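Long-range contact in prephenate dehydrogenase (Aquifex aeolicus, PDB 2G5C), which probably catalyses the NAD-dependent oxidative decarboxylation of prephenate to 4-hydroxyphenylpyruvate in tyrosine biosynthesis: residues D177-A189 with W230-A244. Numbering follows the deposited sequence.
Sequences DYVFGVVSHLPHA and WRDIFLENKENVMKA
With CG beside the backbone N in both residues (chi1 -81° and -76°), His-188 and Trp-230 lay their rings face to face. They form an offset stack with planes 17° apart, His-188 CD2 3.2 Å from Trp-230 CZ2. His-188 ND1 donates to Ser-184 O one turn back, in the imidazole plane at 2.8 Å, which fixes the ring's rotation over the indole; the backbone N of His-188 reaches the same oxygen from the opposite face of the carbonyl plane. Replacing His-188 by alanine would probably cost the indole its stacking partner and leave Ser-184 O with the backbone bond alone. On the indole's opposite face lies Ile-233 CD1.

Next along the seam, His-185 is a knob in a hole made by Trp-230, Ile-233, Phe-234 and Val-241. Ile-233 CG2 meets the His-185 ring face in a CH-pi contact, 3.5 Å from its centroid. His-185 ND1 makes a weak, bent hydrogen bond of 3.1 Å to Asn-237 OD1. The Asn-237 amide also gives ND2 to Asn-240 OD1 at 3.1 Å. Beyond it the backbones draw close at Gly-181, whose CA lies 5.3 Å from Val-241 CA, and Ala-244 CB packs 3.9 Å from Leu-186 CB.

Helix 173-201, with a pi-type turn at 181-185, thus runs past the break at Asn-237 between helices 227-236 and 238-260. This lies within the dimerization region: Tyr-178 OH bonds to Met-201 O of the second subunit, while Asp-177 OD1 accepts from Lys-99 N and Ile-233 approaches Ser-97, an NAD-binding residue just beyond strand 91-94 of the nucleotide-binding sheet.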
loop_
_atom_site.group_PDB
_atom_site.type_symbol
_atom_site.label_atom_id
_atom_site.label_comp_id
_atom_site.label_asym_id
_atom_site.label_seq_id
_atom_site.Cartn_x
_atom_site.Cartn_y
_atom_site.Cartn_z
ATOM N N ASP A 177 20.153 7.690 4.590
ATOM C CA ASP A 177 19.004 8.463 5.040
ATOM C C ASP A 177 18.247 9.148 3.917
ATOM O O ASP A 177 17.055 9.425 4.040
ATOM C CB ASP A 177 19.432 9.483 6.090
ATOM C CG ASP A 177 19.671 8.846 7.445
ATOM O OD1 ASP A 177 19.798 7.602 7.499
ATOM O OD2 ASP A 177 19.739 9.586 8.447
ATOM N N TYR A 178 18.936 9.433 2.822
ATOM C CA TYR A 178 18.269 10.062 1.697
ATOM C C TYR A 178 17.393 9.013 1.025
ATOM O O TYR A 178 16.195 9.218 0.826
ATOM C CB TYR A 178 19.283 10.588 0.679
ATOM C CG TYR A 178 18.619 11.122 -0.573
ATOM C CD1 TYR A 178 17.944 12.341 -0.561
ATOM C CD2 TYR A 178 18.631 10.387 -1.757
ATOM C CE1 TYR A 178 17.292 12.813 -1.702
ATOM C CE2 TYR A 178 17.985 10.849 -2.898
ATOM C CZ TYR A 178 17.320 12.058 -2.863
ATOM O OH TYR A 178 16.671 12.511 -3.985
ATOM N N VAL A 179 18.010 7.892 0.674
ATOM C CA VAL A 179 17.306 6.811 0.005
ATOM C C VAL A 179 16.082 6.324 0.780
ATOM O O VAL A 179 14.976 6.271 0.246
ATOM C CB VAL A 179 18.258 5.623 -0.260
ATOM C CG1 VAL A 179 17.482 4.444 -0.859
ATOM C CG2 VAL A 179 19.359 6.055 -1.214
ATOM N N PHE A 180 16.276 5.976 2.044
ATOM C CA PHE A 180 15.172 5.487 2.844
ATOM C C PHE A 180 14.212 6.586 3.249
ATOM O O PHE A 180 13.073 6.320 3.625
ATOM C CB PHE A 180 15.721 4.709 4.039
ATOM C CG PHE A 180 16.370 3.424 3.628
ATOM C CD1 PHE A 180 15.592 2.310 3.323
ATOM C CD2 PHE A 180 17.747 3.360 3.414
ATOM C CE1 PHE A 180 16.168 1.156 2.801
ATOM C CE2 PHE A 180 18.332 2.212 2.893
ATOM C CZ PHE A 180 17.539 1.107 2.581
ATOM N N GLY A 181 14.667 7.829 3.145
ATOM C CA GLY A 181 13.790 8.936 3.452
ATOM C C GLY A 181 12.726 8.963 2.367
ATOM O O GLY A 181 11.556 9.249 2.632
ATOM N N VAL A 182 13.122 8.643 1.137
ATOM C CA VAL A 182 12.180 8.647 0.022
ATOM C C VAL A 182 11.415 7.332 -0.174
ATOM O O VAL A 182 10.195 7.348 -0.350
ATOM C CB VAL A 182 12.891 9.002 -1.319
ATOM C CG1 VAL A 182 11.858 9.144 -2.436
ATOM C CG2 VAL A 182 13.692 10.298 -1.166
ATOM N N VAL A 183 12.117 6.199 -0.137
ATOM C CA VAL A 183 11.462 4.906 -0.362
ATOM C C VAL A 183 10.745 4.268 0.823
ATOM O O VAL A 183 9.992 3.312 0.645
ATOM C CB VAL A 183 12.463 3.849 -0.914
ATOM C CG1 VAL A 183 13.144 4.380 -2.180
ATOM C CG2 VAL A 183 13.498 3.489 0.157
ATOM N N SER A 184 10.968 4.791 2.022
ATOM C CA SER A 184 10.344 4.232 3.212
ATOM C C SER A 184 9.608 5.247 4.078
ATOM O O SER A 184 8.432 5.073 4.391
ATOM C CB SER A 184 11.401 3.520 4.064
ATOM O OG SER A 184 10.873 3.171 5.333
ATOM N N HIS A 185 10.295 6.309 4.473
ATOM C CA HIS A 185 9.673 7.312 5.328
ATOM C C HIS A 185 8.535 8.043 4.630
ATOM O O HIS A 185 7.449 8.180 5.190
ATOM C CB HIS A 185 10.738 8.288 5.818
ATOM C CG HIS A 185 11.931 7.603 6.414
ATOM N ND1 HIS A 185 13.116 8.256 6.679
ATOM C CD2 HIS A 185 12.125 6.310 6.768
ATOM C CE1 HIS A 185 13.988 7.392 7.170
ATOM N NE2 HIS A 185 13.412 6.205 7.234
ATOM N N LEU A 186 8.780 8.504 3.406
ATOM C CA LEU A 186 7.755 9.218 2.645
ATOM C C LEU A 186 6.484 8.378 2.512
ATOM O O LEU A 186 5.384 8.863 2.774
ATOM C CB LEU A 186 8.292 9.595 1.258
ATOM C CG LEU A 186 7.266 10.052 0.219
ATOM C CD1 LEU A 186 6.558 11.320 0.697
ATOM C CD2 LEU A 186 7.973 10.279 -1.119
ATOM N N PRO A 187 6.616 7.105 2.090
ATOM C CA PRO A 187 5.442 6.238 1.946
ATOM C C PRO A 187 4.651 6.136 3.246
ATOM O O PRO A 187 3.421 6.097 3.235
ATOM C CB PRO A 187 6.054 4.900 1.537
ATOM C CG PRO A 187 7.237 5.316 0.734
ATOM C CD PRO A 187 7.818 6.447 1.548
ATOM N N HIS A 188 5.356 6.092 4.373
ATOM C CA HIS A 188 4.674 6.015 5.659
ATOM C C HIS A 188 3.997 7.345 5.972
ATOM O O HIS A 188 2.841 7.374 6.391
ATOM C CB HIS A 188 5.655 5.613 6.776
ATOM C CG HIS A 188 5.917 4.139 6.841
ATOM N ND1 HIS A 188 6.705 3.477 5.923
ATOM C CD2 HIS A 188 5.451 3.188 7.690
ATOM C CE1 HIS A 188 6.714 2.184 6.200
ATOM N NE2 HIS A 188 5.961 1.982 7.267
ATOM N N ALA A 189 4.705 8.449 5.752
ATOM C CA ALA A 189 4.137 9.773 5.994
ATOM C C ALA A 189 2.853 9.932 5.178
ATOM O O ALA A 189 1.851 10.479 5.652
ATOM C CB ALA A 189 5.137 10.845 5.602
ATOM N N TRP A 230 7.899 6.182 14.508
ATOM C CA TRP A 230 7.827 7.092 13.377
ATOM C C TRP A 230 7.997 8.554 13.776
ATOM O O TRP A 230 8.506 9.354 12.989
ATOM C CB TRP A 230 6.534 6.847 12.580
ATOM C CG TRP A 230 6.688 5.604 11.752
ATOM C CD1 TRP A 230 6.196 4.356 12.027
ATOM C CD2 TRP A 230 7.540 5.453 10.610
ATOM N NE1 TRP A 230 6.702 3.438 11.132
ATOM C CE2 TRP A 230 7.530 4.085 10.255
ATOM C CE3 TRP A 230 8.319 6.342 9.857
ATOM C CZ2 TRP A 230 8.272 3.584 9.179
ATOM C CZ3 TRP A 230 9.054 5.846 8.788
ATOM C CH2 TRP A 230 9.025 4.476 8.461
ATOM N N ARG A 231 7.594 8.911 14.993
ATOM C CA ARG A 231 7.786 10.286 15.453
ATOM C C ARG A 231 9.289 10.516 15.552
ATOM O O ARG A 231 9.791 11.597 15.246
ATOM C CB ARG A 231 7.191 10.511 16.842
ATOM C CG ARG A 231 7.593 11.863 17.436
ATOM C CD ARG A 231 7.543 11.864 18.954
ATOM N NE ARG A 231 8.593 11.041 19.539
ATOM C CZ ARG A 231 8.665 10.734 20.831
ATOM N NH1 ARG A 231 7.740 11.183 21.669
ATOM N NH2 ARG A 231 9.661 9.982 21.286
ATOM N N ASP A 232 10.002 9.487 15.994
ATOM C CA ASP A 232 11.448 9.585 16.143
ATOM C C ASP A 232 12.126 9.602 14.778
ATOM O O ASP A 232 13.040 10.383 14.545
ATOM C CB ASP A 232 11.979 8.422 16.989
ATOM C CG ASP A 232 11.402 8.413 18.401
ATOM O OD1 ASP A 232 11.107 9.504 18.929
ATOM O OD2 ASP A 232 11.256 7.321 18.989
ATOM N N ILE A 233 11.667 8.747 13.874
ATOM C CA ILE A 233 12.245 8.700 12.542
ATOM C C ILE A 233 12.033 10.034 11.836
ATOM O O ILE A 233 12.959 10.575 11.245
ATOM C CB ILE A 233 11.625 7.556 11.708
ATOM C CG1 ILE A 233 12.044 6.208 12.301
ATOM C CG2 ILE A 233 12.060 7.667 10.252
ATOM C CD1 ILE A 233 11.456 5.002 11.587
ATOM N N PHE A 234 10.817 10.570 11.904
ATOM C CA PHE A 234 10.525 11.844 11.256
ATOM C C PHE A 234 11.366 12.975 11.842
ATOM O O PHE A 234 11.700 13.930 11.141
ATOM C CB PHE A 234 9.027 12.180 11.354
ATOM C CG PHE A 234 8.140 11.265 10.547
ATOM C CD1 PHE A 234 8.601 10.685 9.366
ATOM C CD2 PHE A 234 6.830 11.011 10.946
ATOM C CE1 PHE A 234 7.773 9.867 8.594
ATOM C CE2 PHE A 234 5.991 10.194 10.179
ATOM C CZ PHE A 234 6.465 9.620 9.002
ATOM N N LEU A 235 11.716 12.868 13.121
ATOM C CA LEU A 235 12.553 13.883 13.758
ATOM C C LEU A 235 14.010 13.683 13.350
ATOM O O LEU A 235 14.677 14.616 12.906
ATOM C CB LEU A 235 12.470 13.798 15.288
ATOM C CG LEU A 235 13.563 14.603 16.018
ATOM C CD1 LEU A 235 13.337 16.096 15.813
ATOM C CD2 LEU A 235 13.563 14.269 17.502
ATOM N N GLU A 236 14.493 12.456 13.510
ATOM C CA GLU A 236 15.876 12.113 13.193
ATOM C C GLU A 236 16.254 12.353 11.729
ATOM O O GLU A 236 17.389 12.727 11.434
ATOM C CB GLU A 236 16.131 10.647 13.550
ATOM C CG GLU A 236 17.597 10.220 13.561
ATOM C CD GLU A 236 18.359 10.739 14.771
ATOM O OE1 GLU A 236 17.723 10.943 15.832
ATOM O OE2 GLU A 236 19.594 10.926 14.668
ATOM N N ASN A 237 15.306 12.144 10.817
ATOM C CA ASN A 237 15.575 12.327 9.390
ATOM C C ASN A 237 14.753 13.482 8.824
ATOM O O ASN A 237 14.375 13.472 7.653
ATOM C CB ASN A 237 15.236 11.038 8.633
ATOM C CG ASN A 237 16.014 10.897 7.330
ATOM O OD1 ASN A 237 15.639 10.118 6.449
ATOM N ND2 ASN A 237 17.110 11.633 7.211
ATOM N N LYS A 238 14.504 14.489 9.657
ATOM C CA LYS A 238 13.689 15.636 9.265
ATOM C C LYS A 238 13.967 16.250 7.892
ATOM O O LYS A 238 13.045 16.425 7.095
ATOM C CB LYS A 238 13.780 16.734 10.329
ATOM C CG LYS A 238 12.829 17.902 10.086
ATOM C CD LYS A 238 12.965 18.982 11.157
ATOM C CE LYS A 238 14.327 19.658 11.087
ATOM N NZ LYS A 238 14.524 20.670 12.167
ATOM N N GLU A 239 15.221 16.589 7.615
ATOM C CA GLU A 239 15.548 17.207 6.334
ATOM C C GLU A 239 15.154 16.368 5.125
ATOM O O GLU A 239 14.481 16.860 4.222
ATOM C CB GLU A 239 17.039 17.543 6.268
ATOM C CG GLU A 239 17.472 18.531 7.331
ATOM C CD GLU A 239 16.477 19.663 7.498
ATOM O OE1 GLU A 239 16.163 20.334 6.490
ATOM O OE2 GLU A 239 16.009 19.876 8.639
ATOM N N ASN A 240 15.583 15.110 5.101
ATOM C CA ASN A 240 15.261 14.224 3.990
ATOM C C ASN A 240 13.760 13.959 3.873
ATOM O O ASN A 240 13.216 13.943 2.773
ATOM C CB ASN A 240 16.019 12.907 4.138
ATOM C CG ASN A 240 17.504 13.068 3.899
ATOM O OD1 ASN A 240 18.322 12.346 4.477
ATOM N ND2 ASN A 240 17.863 14.016 3.037
ATOM N N VAL A 241 13.093 13.750 5.002
ATOM C CA VAL A 241 11.656 13.506 4.979
ATOM C C VAL A 241 10.949 14.738 4.405
ATOM O O VAL A 241 10.028 14.617 3.599
ATOM C CB VAL A 241 11.124 13.192 6.401
ATOM C CG1 VAL A 241 9.606 13.172 6.411
ATOM C CG2 VAL A 241 11.656 11.834 6.856
HETATM N N MSE A 242 11.389 15.924 4.811
HETATM C CA MSE A 242 10.796 17.151 4.303
HETATM C C MSE A 242 11.015 17.256 2.792
HETATM O O MSE A 242 10.092 17.591 2.048
HETATM C CB MSE A 242 11.399 18.367 5.010
HETATM C CG MSE A 242 10.972 18.499 6.467
HETATM SE SE MSE A 242 9.046 18.539 6.617
HETATM C CE MSE A 242 8.729 20.078 5.475
ATOM N N LYS A 243 12.233 16.964 2.342
ATOM C CA LYS A 243 12.551 17.012 0.914
ATOM C C LYS A 243 11.703 16.002 0.147
ATOM O O LYS A 243 11.191 16.301 -0.937
ATOM C CB LYS A 243 14.027 16.689 0.669
ATOM C CG LYS A 243 15.018 17.747 1.142
ATOM C CD LYS A 243 16.452 17.299 0.849
ATOM C CE LYS A 243 17.469 18.366 1.225
ATOM N NZ LYS A 243 18.855 17.966 0.851
ATOM N N ALA A 244 11.573 14.803 0.713
ATOM C CA ALA A 244 10.794 13.729 0.103
ATOM C C ALA A 244 9.328 14.122 -0.047
ATOM O O ALA A 244 8.727 13.906 -1.102
ATOM C CB ALA A 244 10.924 12.455 0.935
#